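Local coordinates for protein extracellular invertase (Aspergillus kawachii, PDB 5XH8) that probably cleaves the beta-fructofuranoside bond of sucrose and, with high transfructosylation activity, passes fructosyl units on to acceptor sugars to make fructooligosaccharides such as 1-kestose, at residues D72-Q77 with G595-W600; K324-T329 with R341-V346; L371-L376 with S417-T422; L540-V545 with V553-R558. All blocks are in the same frame, centred on the assembly; numbering follows the deposited sequence.

Contact 1. Residues D72-Q77 with G595-W600; sequences DLATYQ and GLYDAW
Two loops meet where Tyr597 and Ala599, in the tail that follows strand 585-594, pack on the loop of Ala74, Thr75 and Tyr76 between strands 65-70 and 77-78. The Tyr597 hydroxyl OH donates to Ala74 O at 2.6 Å. The carbonyl oxygen lies at the edge of the ring, in its plane, and the donor is tilted 34° from the carbonyl plane. Thr75 CG2 sits at the same ring's edge, 3.9 Å from Tyr597 CE2. Next along the chain, Tyr76 N donates to Ala599 O at 2.8 Å. Thr75 CA also approaches Ala599 O, at 3.3 Å, in a CA-H...O contact.

Asp72 shapes the first loop as an Asx turn. Its OD1 takes both Ala74 N and Thr75 N from the same face of the carboxylate, and its OD2 takes the Thr75 hydroxyl. Asp598 forms a second Asx turn, in which OD1 accepts from Trp600 N. The family 32 fold joins an N-terminal beta-propeller to a C-terminal beta-sandwich, and here the tail after the last sandwich strand lies against a propeller loop.

In Trp600, chi1 of -63° sets CG beside the backbone N. The indole presents one face to Tyr76 CB, which sits 3.6 Å from the centroid of the six-membered ring of Trp600, in a CH-pi contact. The two aromatic rings meet obliquely, planes at 34°. Their polar ends bond elsewhere: Tyr76 OH to Tyr345 OH, and Trp600 NE1 to His31 O.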
loop_
_atom_site.group_PDB
_atom_site.type_symbol
_atom_site.label_atom_id
_atom_site.label_comp_id
_atom_site.label_asym_id
_atom_site.label_seq_id
_atom_site.Cartn_x
_atom_site.Cartn_y
_atom_site.Cartn_z
ATOM N N ASP A 72 15.219 -34.520 12.310
ATOM C CA ASP A 72 16.219 -35.417 11.731
ATOM C C ASP A 72 16.469 -35.215 10.232
ATOM O O ASP A 72 17.369 -35.848 9.649
ATOM C CB ASP A 72 15.813 -36.881 12.038
ATOM C CG ASP A 72 14.426 -37.244 11.461
ATOM O OD1 ASP A 72 13.846 -36.421 10.705
ATOM O OD2 ASP A 72 13.904 -38.337 11.756
ATOM N N LEU A 73 15.694 -34.317 9.610
ATOM C CA LEU A 73 15.704 -34.122 8.156
ATOM C C LEU A 73 15.409 -35.416 7.375
ATOM O O LEU A 73 15.934 -35.649 6.284
ATOM C CB LEU A 73 16.984 -33.425 7.674
ATOM C CG LEU A 73 16.867 -32.683 6.325
ATOM C CD1 LEU A 73 15.927 -31.473 6.405
ATOM C CD2 LEU A 73 18.232 -32.260 5.801
ATOM N N ALA A 74 14.504 -36.205 7.942
ATOM C CA ALA A 74 14.010 -37.435 7.309
ATOM C C ALA A 74 12.519 -37.551 7.479
ATOM O O ALA A 74 11.790 -37.731 6.491
ATOM C CB ALA A 74 14.702 -38.648 7.908
ATOM N N THR A 75 12.071 -37.416 8.725
ATOM C CA THR A 75 10.673 -37.527 9.082
ATOM C C THR A 75 10.125 -36.188 9.589
ATOM O O THR A 75 10.875 -35.336 10.083
ATOM C CB THR A 75 10.489 -38.558 10.202
ATOM O OG1 THR A 75 11.156 -38.085 11.385
ATOM C CG2 THR A 75 11.040 -39.930 9.785
ATOM N N TYR A 76 8.809 -36.042 9.508
ATOM C CA TYR A 76 8.135 -34.766 9.762
ATOM C C TYR A 76 6.950 -34.915 10.694
ATOM O O TYR A 76 6.326 -35.988 10.757
ATOM C CB TYR A 76 7.683 -34.137 8.429
ATOM C CG TYR A 76 8.824 -33.964 7.477
ATOM C CD1 TYR A 76 9.217 -35.008 6.648
ATOM C CD2 TYR A 76 9.564 -32.775 7.432
ATOM C CE1 TYR A 76 10.291 -34.878 5.789
ATOM C CE2 TYR A 76 10.638 -32.635 6.563
ATOM C CZ TYR A 76 10.999 -33.691 5.737
ATOM O OH TYR A 76 12.054 -33.584 4.851
ATOM N N GLN A 77 6.637 -33.825 11.389
ATOM C CA GLN A 77 5.447 -33.690 12.226
ATOM C C GLN A 77 4.660 -32.466 11.746
ATOM O O GLN A 77 5.200 -31.350 11.697
ATOM C CB GLN A 77 5.829 -33.443 13.696
ATOM C CG GLN A 77 6.129 -34.675 14.515
ATOM C CD GLN A 77 7.345 -35.472 14.041
ATOM O OE1 GLN A 77 8.420 -34.917 13.705
ATOM N NE2 GLN A 77 7.190 -36.806 14.033
ATOM N N GLY A 595 10.905 -50.682 0.101
ATOM C CA GLY A 595 10.134 -50.251 1.266
ATOM C C GLY A 595 10.223 -48.767 1.609
ATOM O O GLY A 595 9.247 -48.195 2.100
ATOM N N LEU A 596 11.379 -48.153 1.363
ATOM C CA LEU A 596 11.656 -46.753 1.766
ATOM C C LEU A 596 11.357 -46.596 3.251
ATOM O O LEU A 596 11.761 -47.444 4.037
ATOM C CB LEU A 596 10.884 -45.759 0.891
ATOM C CG LEU A 596 10.993 -45.950 -0.619
ATOM C CD1 LEU A 596 10.216 -44.859 -1.338
ATOM C CD2 LEU A 596 12.440 -45.998 -1.102
ATOM N N TYR A 597 10.650 -45.551 3.659
ATOM C CA TYR A 597 10.274 -45.394 5.061
ATOM C C TYR A 597 9.090 -44.449 5.126
ATOM O O TYR A 597 8.742 -43.829 4.121
ATOM C CB TYR A 597 11.453 -44.830 5.881
ATOM C CG TYR A 597 11.779 -43.363 5.541
ATOM C CD1 TYR A 597 12.454 -43.030 4.365
ATOM C CD2 TYR A 597 11.396 -42.330 6.391
ATOM C CE1 TYR A 597 12.732 -41.697 4.039
ATOM C CE2 TYR A 597 11.665 -40.998 6.072
ATOM C CZ TYR A 597 12.335 -40.681 4.896
ATOM O OH TYR A 597 12.618 -39.360 4.588
ATOM N N ASP A 598 8.494 -44.335 6.311
ATOM C CA ASP A 598 7.366 -43.446 6.562
ATOM C C ASP A 598 7.879 -42.061 7.018
ATOM O O ASP A 598 8.330 -41.882 8.144
ATOM C CB ASP A 598 6.465 -44.074 7.627
ATOM C CG ASP A 598 5.222 -43.281 7.896
ATOM O OD1 ASP A 598 4.906 -42.282 7.192
ATOM O OD2 ASP A 598 4.513 -43.671 8.854
ATOM N N ALA A 599 7.778 -41.080 6.131
ATOM C CA ALA A 599 8.204 -39.713 6.449
ATOM C C ALA A 599 7.240 -38.994 7.384
ATOM O O ALA A 599 7.595 -37.929 7.896
ATOM C CB ALA A 599 8.434 -38.905 5.177
ATOM N N TRP A 600 6.047 -39.566 7.602
ATOM C CA TRP A 600 5.020 -39.003 8.450
ATOM C C TRP A 600 4.566 -39.997 9.531
ATOM O O TRP A 600 3.398 -40.370 9.557
ATOM C CB TRP A 600 3.817 -38.541 7.571
ATOM C CG TRP A 600 4.200 -37.447 6.625
ATOM C CD1 TRP A 600 4.590 -37.588 5.323
ATOM C CD2 TRP A 600 4.298 -36.044 6.922
ATOM N NE1 TRP A 600 4.903 -36.368 4.781
ATOM C CE2 TRP A 600 4.738 -35.401 5.739
ATOM C CE3 TRP A 600 4.057 -35.276 8.062
ATOM C CZ2 TRP A 600 4.945 -34.017 5.669
ATOM C CZ3 TRP A 600 4.253 -33.892 7.993
ATOM C CH2 TRP A 600 4.698 -33.282 6.795
#

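Contact 2. Residues K324-T329 with R341-V346; sequences KVLPST and RFISYV
Leu326 and Arg341 are joined by two backbone hydrogen bonds, Leu326 N to Arg341 O at 2.8 Å and Arg341 N to Leu326 O at 2.9 Å. The first is nearly straight, with 174° at the hydrogen. Lys324 and Ile343 form the next hydrogen-bonded pair, with Ile343 N donating to Lys324 O at 3.1 Å. A water adds a bridge: it donates to Leu326 O and accepts from Arg341 NE, lying in the guanidinium plane.

The Leu326 and Arg341 side chains lie side by side and point the same way. Arg341 is bent at chi3 (-75°), which turns NE out of the line of the chain. Leu326 CD2 comes to 3.4 Å from Arg341 NH2 and also touches Ile343 CG1 at 3.9 Å. Beyond this pair, Arg341 NH1 makes salt bridges to Glu421 and Glu375, and NH2 bonds to Ser333.

Phe342 emerges with Val325 on the other face of the sheet. Its CG is anti to the backbone N (chi1 -171°), and one ring face, off-centre, is covered by Lys324 N, 3.6 Å from Phe342 CE1. Together these residues form a twisted antiparallel strand pair in the N-terminal beta-propeller domain of a family 32 glycoside hydrolase.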
loop_
_atom_site.group_PDB
_atom_site.type_symbol
_atom_site.label_atom_id
_atom_site.label_comp_id
_atom_site.label_asym_id
_atom_site.label_seq_id
_atom_site.Cartn_x
_atom_site.Cartn_y
_atom_site.Cartn_z
ATOM N N LYS A 324 16.810 -23.344 2.138
ATOM C CA LYS A 324 17.181 -22.581 3.308
ATOM C C LYS A 324 18.489 -23.111 3.856
ATOM O O LYS A 324 18.750 -24.310 3.795
ATOM C CB LYS A 324 16.109 -22.718 4.393
ATOM C CG LYS A 324 16.187 -21.716 5.535
ATOM C CD LYS A 324 15.888 -20.291 5.056
ATOM C CE LYS A 324 15.660 -19.300 6.205
ATOM N NZ LYS A 324 15.322 -17.962 5.627
ATOM N N VAL A 325 19.261 -22.209 4.444
ATOM C CA VAL A 325 20.422 -22.558 5.244
ATOM C C VAL A 325 19.982 -23.407 6.412
ATOM O O VAL A 325 19.036 -23.064 7.129
ATOM C CB VAL A 325 21.135 -21.290 5.797
ATOM C CG1 VAL A 325 22.245 -21.672 6.777
ATOM C CG2 VAL A 325 21.706 -20.505 4.634
ATOM N N LEU A 326 20.668 -24.529 6.598
ATOM C CA LEU A 326 20.459 -25.389 7.771
ATOM C C LEU A 326 21.796 -25.465 8.504
ATOM O O LEU A 326 22.749 -26.057 7.975
ATOM C CB LEU A 326 20.007 -26.800 7.326
ATOM C CG LEU A 326 19.801 -27.850 8.420
ATOM C CD1 LEU A 326 18.650 -27.475 9.354
ATOM C CD2 LEU A 326 19.589 -29.241 7.814
ATOM N N PRO A 327 21.889 -24.850 9.690
ATOM C CA PRO A 327 23.215 -24.846 10.305
ATOM C C PRO A 327 23.616 -26.195 10.916
ATOM O O PRO A 327 22.761 -26.999 11.341
ATOM C CB PRO A 327 23.109 -23.750 11.380
ATOM C CG PRO A 327 21.674 -23.689 11.709
ATOM C CD PRO A 327 20.932 -24.027 10.450
ATOM N N SER A 328 24.925 -26.386 11.005
ATOM C CA SER A 328 25.531 -27.549 11.678
ATOM C C SER A 328 25.030 -27.741 13.103
ATOM O O SER A 328 25.002 -28.856 13.591
ATOM C CB SER A 328 27.063 -27.414 11.702
ATOM O OG SER A 328 27.463 -26.406 12.618
ATOM N N THR A 329 24.620 -26.656 13.748
ATOM C CA THR A 329 24.054 -26.698 15.088
ATOM C C THR A 329 22.609 -27.159 15.176
ATOM O O THR A 329 22.095 -27.342 16.286
ATOM C CB THR A 329 24.093 -25.311 15.715
ATOM O OG1 THR A 329 23.358 -24.402 14.885
ATOM C CG2 THR A 329 25.578 -24.835 15.862
ATOM N N ARG A 341 24.574 -26.542 5.764
ATOM C CA ARG A 341 24.049 -27.005 4.471
ATOM C C ARG A 341 23.080 -25.991 3.918
ATOM O O ARG A 341 22.636 -25.116 4.643
ATOM C CB ARG A 341 23.350 -28.349 4.651
ATOM C CG ARG A 341 24.322 -29.493 4.894
ATOM C CD ARG A 341 23.604 -30.790 5.076
ATOM N NE ARG A 341 22.959 -30.902 6.378
ATOM C CZ ARG A 341 22.189 -31.926 6.749
ATOM N NH1 ARG A 341 21.930 -32.921 5.906
ATOM N NH2 ARG A 341 21.675 -31.957 7.966
ATOM N N PHE A 342 22.807 -26.099 2.621
ATOM C CA PHE A 342 21.689 -25.452 1.983
ATOM C C PHE A 342 20.762 -26.551 1.440
ATOM O O PHE A 342 21.115 -27.265 0.490
ATOM C CB PHE A 342 22.129 -24.526 0.854
ATOM C CG PHE A 342 21.000 -23.687 0.313
ATOM C CD1 PHE A 342 20.627 -22.512 0.953
ATOM C CD2 PHE A 342 20.289 -24.091 -0.814
ATOM C CE1 PHE A 342 19.573 -21.754 0.476
ATOM C CE2 PHE A 342 19.235 -23.339 -1.294
ATOM C CZ PHE A 342 18.867 -22.179 -0.643
ATOM N N ILE A 343 19.589 -26.683 2.067
ATOM C CA ILE A 343 18.622 -27.722 1.728
ATOM C C ILE A 343 17.541 -27.079 0.870
ATOM O O ILE A 343 16.935 -26.081 1.292
ATOM C CB ILE A 343 18.003 -28.312 3.006
ATOM C CG1 ILE A 343 19.094 -28.778 3.997
ATOM C CG2 ILE A 343 16.981 -29.410 2.667
ATOM C CD1 ILE A 343 20.096 -29.780 3.440
ATOM N N SER A 344 17.317 -27.624 -0.327
ATOM C CA SER A 344 16.280 -27.170 -1.253
ATOM C C SER A 344 15.194 -28.242 -1.485
ATOM O O SER A 344 15.502 -29.427 -1.753
ATOM C CB SER A 344 16.901 -26.837 -2.603
ATOM O OG SER A 344 15.966 -26.182 -3.429
ATOM N N TYR A 345 13.935 -27.813 -1.357
ATOM C CA TYR A 345 12.761 -28.590 -1.736
ATOM C C TYR A 345 12.195 -28.029 -3.021
ATOM O O TYR A 345 11.731 -26.882 -3.076
ATOM C CB TYR A 345 11.669 -28.532 -0.657
ATOM C CG TYR A 345 12.024 -29.177 0.644
ATOM C CD1 TYR A 345 12.769 -28.487 1.605
ATOM C CD2 TYR A 345 11.607 -30.464 0.944
ATOM C CE1 TYR A 345 13.112 -29.080 2.809
ATOM C CE2 TYR A 345 11.924 -31.066 2.142
ATOM C CZ TYR A 345 12.684 -30.378 3.077
ATOM O OH TYR A 345 13.015 -30.959 4.272
ATOM N N VAL A 346 12.209 -28.850 -4.053
ATOM C CA VAL A 346 11.560 -28.555 -5.319
ATOM C C VAL A 346 10.084 -28.976 -5.262
ATOM O O VAL A 346 9.764 -29.996 -4.681
ATOM C CB VAL A 346 12.258 -29.328 -6.452
ATOM C CG1 VAL A 346 11.564 -29.111 -7.803
ATOM C CG2 VAL A 346 13.719 -28.904 -6.542
HETATM O O HOH W 1 23.538 -28.596 8.242
#

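Contact 3. Residues L371-L376 with S417-T422; sequences LLPREL and SIARET
Glu375 and Arg420 cross at about a right angle, with the carboxylate and guanidinium planes 37° apart. Arg420 NH2 donates to Glu375 OE1 at 2.9 Å in a salt bridge, and this oxygen lies in the guanidinium plane. Arg420 NE donates to the syn lone pair of Glu375 OE2 at 3.0 Å; the bend at chi3 (58°) turns NE toward that oxygen. Glu375 OE2 also accepts Arg420 N from above the carboxylate plane, at 2.9 Å, besides its tie to Arg341. These positive partners probably favour the ionised carboxylate, although Glu421 brings a like charge nearby.

Pro373 and Thr422 reach toward each other tip to tip, with Pro373 CG 3.5 Å from Thr422 OG1, which is hydrogen-bonded to Leu73 O. Leu372 lies obliquely across Ile418, and their CD1 atoms meet at 3.9 Å.

Glu375 and Ser417 exchange two backbone hydrogen bonds, and a water links Glu375 O to Ser417 OG. Ala419 N donates to Pro373 O at 2.8 Å. With Ala419 at the N-cap position, this is an antiparallel strand pair that runs into the start of helix 420-426, where Glu375 of the partner strand accepts the N-H of Arg420.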
loop_
_atom_site.group_PDB
_atom_site.type_symbol
_atom_site.label_atom_id
_atom_site.label_comp_id
_atom_site.label_asym_id
_atom_site.label_seq_id
_atom_site.Cartn_x
_atom_site.Cartn_y
_atom_site.Cartn_z
ATOM N N LEU A 371 9.457 -32.563 -3.716
ATOM C CA LEU A 371 10.474 -33.599 -3.925
ATOM C C LEU A 371 11.332 -33.791 -2.663
ATOM O O LEU A 371 11.193 -33.060 -1.662
ATOM C CB LEU A 371 11.315 -33.250 -5.145
ATOM C CG LEU A 371 10.492 -33.089 -6.432
ATOM C CD1 LEU A 371 11.427 -32.812 -7.604
ATOM C CD2 LEU A 371 9.647 -34.323 -6.706
ATOM N N LEU A 372 12.181 -34.818 -2.681
ATOM C CA LEU A 372 13.041 -35.109 -1.549
ATOM C C LEU A 372 13.937 -33.874 -1.253
ATOM O O LEU A 372 14.374 -33.195 -2.180
ATOM C CB LEU A 372 13.966 -36.300 -1.858
ATOM C CG LEU A 372 13.331 -37.649 -2.216
ATOM C CD1 LEU A 372 14.418 -38.559 -2.768
ATOM C CD2 LEU A 372 12.616 -38.226 -1.005
ATOM N N PRO A 373 14.205 -33.591 0.027
ATOM C CA PRO A 373 15.117 -32.489 0.316
ATOM C C PRO A 373 16.455 -32.767 -0.338
ATOM O O PRO A 373 16.931 -33.920 -0.283
ATOM C CB PRO A 373 15.251 -32.525 1.843
ATOM C CG PRO A 373 14.825 -33.903 2.250
ATOM C CD PRO A 373 13.781 -34.297 1.245
ATOM N N ARG A 374 17.054 -31.743 -0.946
ATOM C CA ARG A 374 18.330 -31.892 -1.640
ATOM C C ARG A 374 19.400 -30.977 -1.014
ATOM O O ARG A 374 19.143 -29.794 -0.734
ATOM C CB ARG A 374 18.183 -31.577 -3.114
ATOM C CG ARG A 374 17.329 -32.584 -3.849
ATOM C CD ARG A 374 16.971 -32.205 -5.264
ATOM N NE ARG A 374 16.075 -33.239 -5.801
ATOM C CZ ARG A 374 15.469 -33.208 -6.983
ATOM N NH1 ARG A 374 15.619 -32.190 -7.815
ATOM N NH2 ARG A 374 14.696 -34.222 -7.328
ATOM N N GLU A 375 20.577 -31.562 -0.770
ATOM C CA GLU A 375 21.792 -30.820 -0.427
ATOM C C GLU A 375 22.379 -30.224 -1.692
ATOM O O GLU A 375 22.498 -30.914 -2.714
ATOM C CB GLU A 375 22.824 -31.724 0.288
ATOM C CG GLU A 375 22.439 -32.028 1.711
ATOM C CD GLU A 375 23.385 -32.996 2.396
ATOM O OE1 GLU A 375 24.536 -33.044 1.972
ATOM O OE2 GLU A 375 23.000 -33.679 3.373
ATOM N N LEU A 376 22.683 -28.919 -1.635
ATOM C CA LEU A 376 23.393 -28.244 -2.712
ATOM C C LEU A 376 24.809 -27.891 -2.244
ATOM O O LEU A 376 25.012 -27.461 -1.083
ATOM C CB LEU A 376 22.653 -26.991 -3.159
ATOM C CG LEU A 376 21.209 -27.162 -3.623
ATOM C CD1 LEU A 376 20.724 -25.839 -4.212
ATOM C CD2 LEU A 376 21.033 -28.287 -4.631
ATOM N N SER A 417 22.316 -33.587 -4.533
ATOM C CA SER A 417 22.156 -34.920 -3.982
ATOM C C SER A 417 21.020 -34.940 -2.953
ATOM O O SER A 417 20.646 -33.907 -2.410
ATOM C CB SER A 417 23.461 -35.375 -3.313
ATOM O OG SER A 417 23.797 -34.454 -2.289
ATOM N N ILE A 418 20.495 -36.125 -2.676
ATOM C CA ILE A 418 19.436 -36.284 -1.694
ATOM C C ILE A 418 20.041 -35.954 -0.335
ATOM O O ILE A 418 21.117 -36.414 -0.030
ATOM C CB ILE A 418 18.923 -37.742 -1.671
ATOM C CG1 ILE A 418 18.337 -38.130 -3.035
ATOM C CG2 ILE A 418 17.894 -37.934 -0.560
ATOM C CD1 ILE A 418 18.142 -39.616 -3.228
ATOM N N ALA A 419 19.368 -35.174 0.489
ATOM C CA ALA A 419 19.912 -34.869 1.808
ATOM C C ALA A 419 20.276 -36.156 2.557
ATOM O O ALA A 419 19.537 -37.163 2.507
ATOM C CB ALA A 419 18.935 -34.052 2.616
ATOM N N ARG A 420 21.400 -36.108 3.270
ATOM C CA ARG A 420 22.059 -37.342 3.714
ATOM C C ARG A 420 21.173 -38.232 4.563
ATOM O O ARG A 420 21.114 -39.449 4.316
ATOM C CB ARG A 420 23.418 -37.078 4.375
ATOM C CG ARG A 420 23.389 -36.367 5.724
ATOM C CD ARG A 420 24.760 -35.784 6.069
ATOM N NE ARG A 420 25.190 -34.855 5.023
ATOM C CZ ARG A 420 26.393 -34.275 4.948
ATOM N NH1 ARG A 420 27.312 -34.477 5.891
ATOM N NH2 ARG A 420 26.663 -33.478 3.935
ATOM N N GLU A 421 20.446 -37.629 5.505
ATOM C CA GLU A 421 19.630 -38.385 6.444
ATOM C C GLU A 421 18.395 -39.010 5.772
ATOM O O GLU A 421 17.960 -40.118 6.138
ATOM C CB GLU A 421 19.186 -37.523 7.604
ATOM C CG GLU A 421 20.322 -36.831 8.343
ATOM C CD GLU A 421 20.586 -35.395 7.894
ATOM O OE1 GLU A 421 20.389 -35.069 6.701
ATOM O OE2 GLU A 421 21.024 -34.586 8.738
ATOM N N THR A 422 17.840 -38.291 4.799
ATOM C CA THR A 422 16.750 -38.806 3.987
ATOM C C THR A 422 17.218 -39.965 3.100
ATOM O O THR A 422 16.503 -40.959 2.969
ATOM C CB THR A 422 16.116 -37.689 3.140
ATOM O OG1 THR A 422 15.423 -36.811 4.021
ATOM C CG2 THR A 422 15.133 -38.246 2.119
HETATM O O HOH W 2 25.135 -32.150 -3.039
#

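Contact 4. Residues L540-V545 with V553-R558; sequences LDLTLV and VYANGR
Leu542 CG stands anti to its backbone N (chi1 -156°), and chi2 of 52° brings CD1 toward the partner strand, 4.0 Å from Val553 CG1. The two side chains cross at a slant. The Tyr554 ring has Thr543 O at its edge, near its plane. Val545 CG2 makes a looser contact with Tyr554 CE1. The Tyr554 hydroxyl bonds outside the pair, to Arg374 NE.

Leu540, Leu542, Val553 and Ala555 make a row of apolar contacts, in which Leu540 CD1 touches Ala555 CB at 3.9 Å.

The backbones are joined by near-straight bonds between Thr543 and Tyr554: Thr543 N to Tyr554 O and Tyr554 N to Thr543 O, both 2.8 Å. Further along, Asn556 N donates to Asp541 O at 3.0 Å. Asp541 O also receives a CA-H...O contact from Ala555 CA at 3.2 Å. Past Ala555 the chain turns, with positive phi at Asn556 and Gly557, and Arg558 N bonds back to Ala555 O. This is a beta hairpin of strands 534-547 and 550-555, with Leu542 opposite Ala555 and Leu544 opposite Val553, in the C-terminal beta-sandwich of family 32.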
loop_
_atom_site.group_PDB
_atom_site.type_symbol
_atom_site.label_atom_id
_atom_site.label_comp_id
_atom_site.label_asym_id
_atom_site.label_seq_id
_atom_site.Cartn_x
_atom_site.Cartn_y
_atom_site.Cartn_z
ATOM N N LEU A 540 28.044 -43.576 -15.854
ATOM C CA LEU A 540 26.725 -43.053 -15.483
ATOM C C LEU A 540 26.347 -43.699 -14.169
ATOM O O LEU A 540 26.070 -44.899 -14.122
ATOM C CB LEU A 540 25.680 -43.379 -16.548
ATOM C CG LEU A 540 24.225 -43.002 -16.235
ATOM C CD1 LEU A 540 24.085 -41.492 -16.017
ATOM C CD2 LEU A 540 23.306 -43.490 -17.350
ATOM N N ASP A 541 26.438 -42.922 -13.100
ATOM C CA ASP A 541 26.014 -43.332 -11.768
ATOM C C ASP A 541 24.557 -42.907 -11.515
ATOM O O ASP A 541 24.268 -41.770 -11.125
ATOM C CB ASP A 541 26.960 -42.729 -10.734
ATOM C CG ASP A 541 26.747 -43.290 -9.362
ATOM O OD1 ASP A 541 26.095 -44.344 -9.235
ATOM O OD2 ASP A 541 27.230 -42.678 -8.400
ATOM N N LEU A 542 23.658 -43.862 -11.716
ATOM C CA LEU A 542 22.240 -43.637 -11.761
ATOM C C LEU A 542 21.597 -44.039 -10.436
ATOM O O LEU A 542 21.868 -45.123 -9.940
ATOM C CB LEU A 542 21.685 -44.473 -12.906
ATOM C CG LEU A 542 20.383 -44.089 -13.570
ATOM C CD1 LEU A 542 20.379 -42.635 -14.026
ATOM C CD2 LEU A 542 20.144 -45.046 -14.736
ATOM N N THR A 543 20.785 -43.151 -9.846
ATOM C CA THR A 543 19.855 -43.532 -8.766
ATOM C C THR A 543 18.398 -43.225 -9.158
ATOM O O THR A 543 18.096 -42.120 -9.620
ATOM C CB THR A 543 20.195 -42.812 -7.460
ATOM O OG1 THR A 543 21.575 -43.014 -7.139
ATOM C CG2 THR A 543 19.333 -43.317 -6.317
ATOM N N LEU A 544 17.518 -44.209 -8.994
ATOM C CA LEU A 544 16.079 -44.055 -9.216
ATOM C C LEU A 544 15.414 -44.230 -7.862
ATOM O O LEU A 544 15.659 -45.225 -7.186
ATOM C CB LEU A 544 15.539 -45.110 -10.189
ATOM C CG LEU A 544 15.737 -44.943 -11.697
ATOM C CD1 LEU A 544 17.128 -44.492 -12.071
ATOM C CD2 LEU A 544 15.422 -46.255 -12.406
ATOM N N VAL A 545 14.586 -43.269 -7.468
ATOM C CA VAL A 545 13.780 -43.389 -6.262
ATOM C C VAL A 545 12.333 -43.371 -6.726
ATOM O O VAL A 545 11.865 -42.369 -7.296
ATOM C CB VAL A 545 14.007 -42.242 -5.262
ATOM C CG1 VAL A 545 13.235 -42.496 -3.963
ATOM C CG2 VAL A 545 15.492 -42.033 -5.005
ATOM N N VAL A 553 14.888 -39.211 -10.585
ATOM C CA VAL A 553 16.061 -39.754 -11.240
ATOM C C VAL A 553 17.252 -38.831 -10.961
ATOM O O VAL A 553 17.237 -37.673 -11.366
ATOM C CB VAL A 553 15.825 -39.842 -12.759
ATOM C CG1 VAL A 553 17.055 -40.442 -13.456
ATOM C CG2 VAL A 553 14.568 -40.658 -13.049
ATOM N N TYR A 554 18.255 -39.355 -10.260
ATOM C CA TYR A 554 19.512 -38.684 -10.014
ATOM C C TYR A 554 20.668 -39.323 -10.811
ATOM O O TYR A 554 20.697 -40.564 -11.011
ATOM C CB TYR A 554 19.856 -38.745 -8.534
ATOM C CG TYR A 554 18.860 -38.055 -7.602
ATOM C CD1 TYR A 554 17.703 -38.702 -7.166
ATOM C CD2 TYR A 554 19.095 -36.758 -7.141
ATOM C CE1 TYR A 554 16.794 -38.070 -6.313
ATOM C CE2 TYR A 554 18.208 -36.117 -6.270
ATOM C CZ TYR A 554 17.053 -36.764 -5.866
ATOM O OH TYR A 554 16.198 -36.111 -5.005
ATOM N N ALA A 555 21.634 -38.484 -11.216
ATOM C CA ALA A 555 22.868 -38.969 -11.877
ATOM C C ALA A 555 24.095 -38.157 -11.485
ATOM O O ALA A 555 24.082 -36.905 -11.528
ATOM C CB ALA A 555 22.710 -38.997 -13.388
ATOM N N ASN A 556 25.125 -38.873 -11.023
ATOM C CA ASN A 556 26.489 -38.354 -10.945
ATOM C C ASN A 556 26.616 -37.171 -9.990
ATOM O O ASN A 556 27.505 -36.329 -10.152
ATOM C CB ASN A 556 26.987 -37.999 -12.359
ATOM C CG ASN A 556 27.216 -39.239 -13.223
ATOM O OD1 ASN A 556 28.351 -39.537 -13.594
ATOM N ND2 ASN A 556 26.151 -39.947 -13.565
ATOM N N GLY A 557 25.717 -37.115 -8.995
ATOM C CA GLY A 557 25.655 -36.025 -8.019
ATOM C C GLY A 557 25.454 -34.635 -8.583
ATOM O O GLY A 557 25.748 -33.658 -7.887
ATOM N N ARG A 558 24.974 -34.540 -9.827
ATOM C CA ARG A 558 24.796 -33.257 -10.514
ATOM C C ARG A 558 23.578 -33.182 -11.437
ATOM O O ARG A 558 23.455 -32.252 -12.205
ATOM C CB ARG A 558 26.062 -32.914 -11.320
ATOM C CG ARG A 558 26.358 -33.837 -12.493
ATOM C CD ARG A 558 27.824 -33.718 -12.918
ATOM N NE ARG A 558 28.067 -34.263 -14.260
ATOM C CZ ARG A 558 28.938 -35.230 -14.579
ATOM N NH1 ARG A 558 29.698 -35.830 -13.656
ATOM N NH2 ARG A 558 29.047 -35.603 -15.853
#

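From the N terminus, the chain first passes the 72-77 loop, whose partner comes only at 595-600. Contact 1 therefore opens first and closes last, round a loop of more than 500 residues, and the other three contacts nest inside it. Contact 2 closes first, a short loop within the propeller domain. Contact 3 follows in series, pairing strand 366-385 with the strand and helix near the domain junction. Contact 4 closes next, as a hairpin of the sandwich. Contacts 2 and 3 share one sheet, where Val346 O meets Leu371 N. Leu73 packs on Tyr345 and Arg341 of contact 2 and on Glu421 of contact 3, tying contact 1 to both. Ile418 packs on Tyr554, joining contact 3 to contact 4.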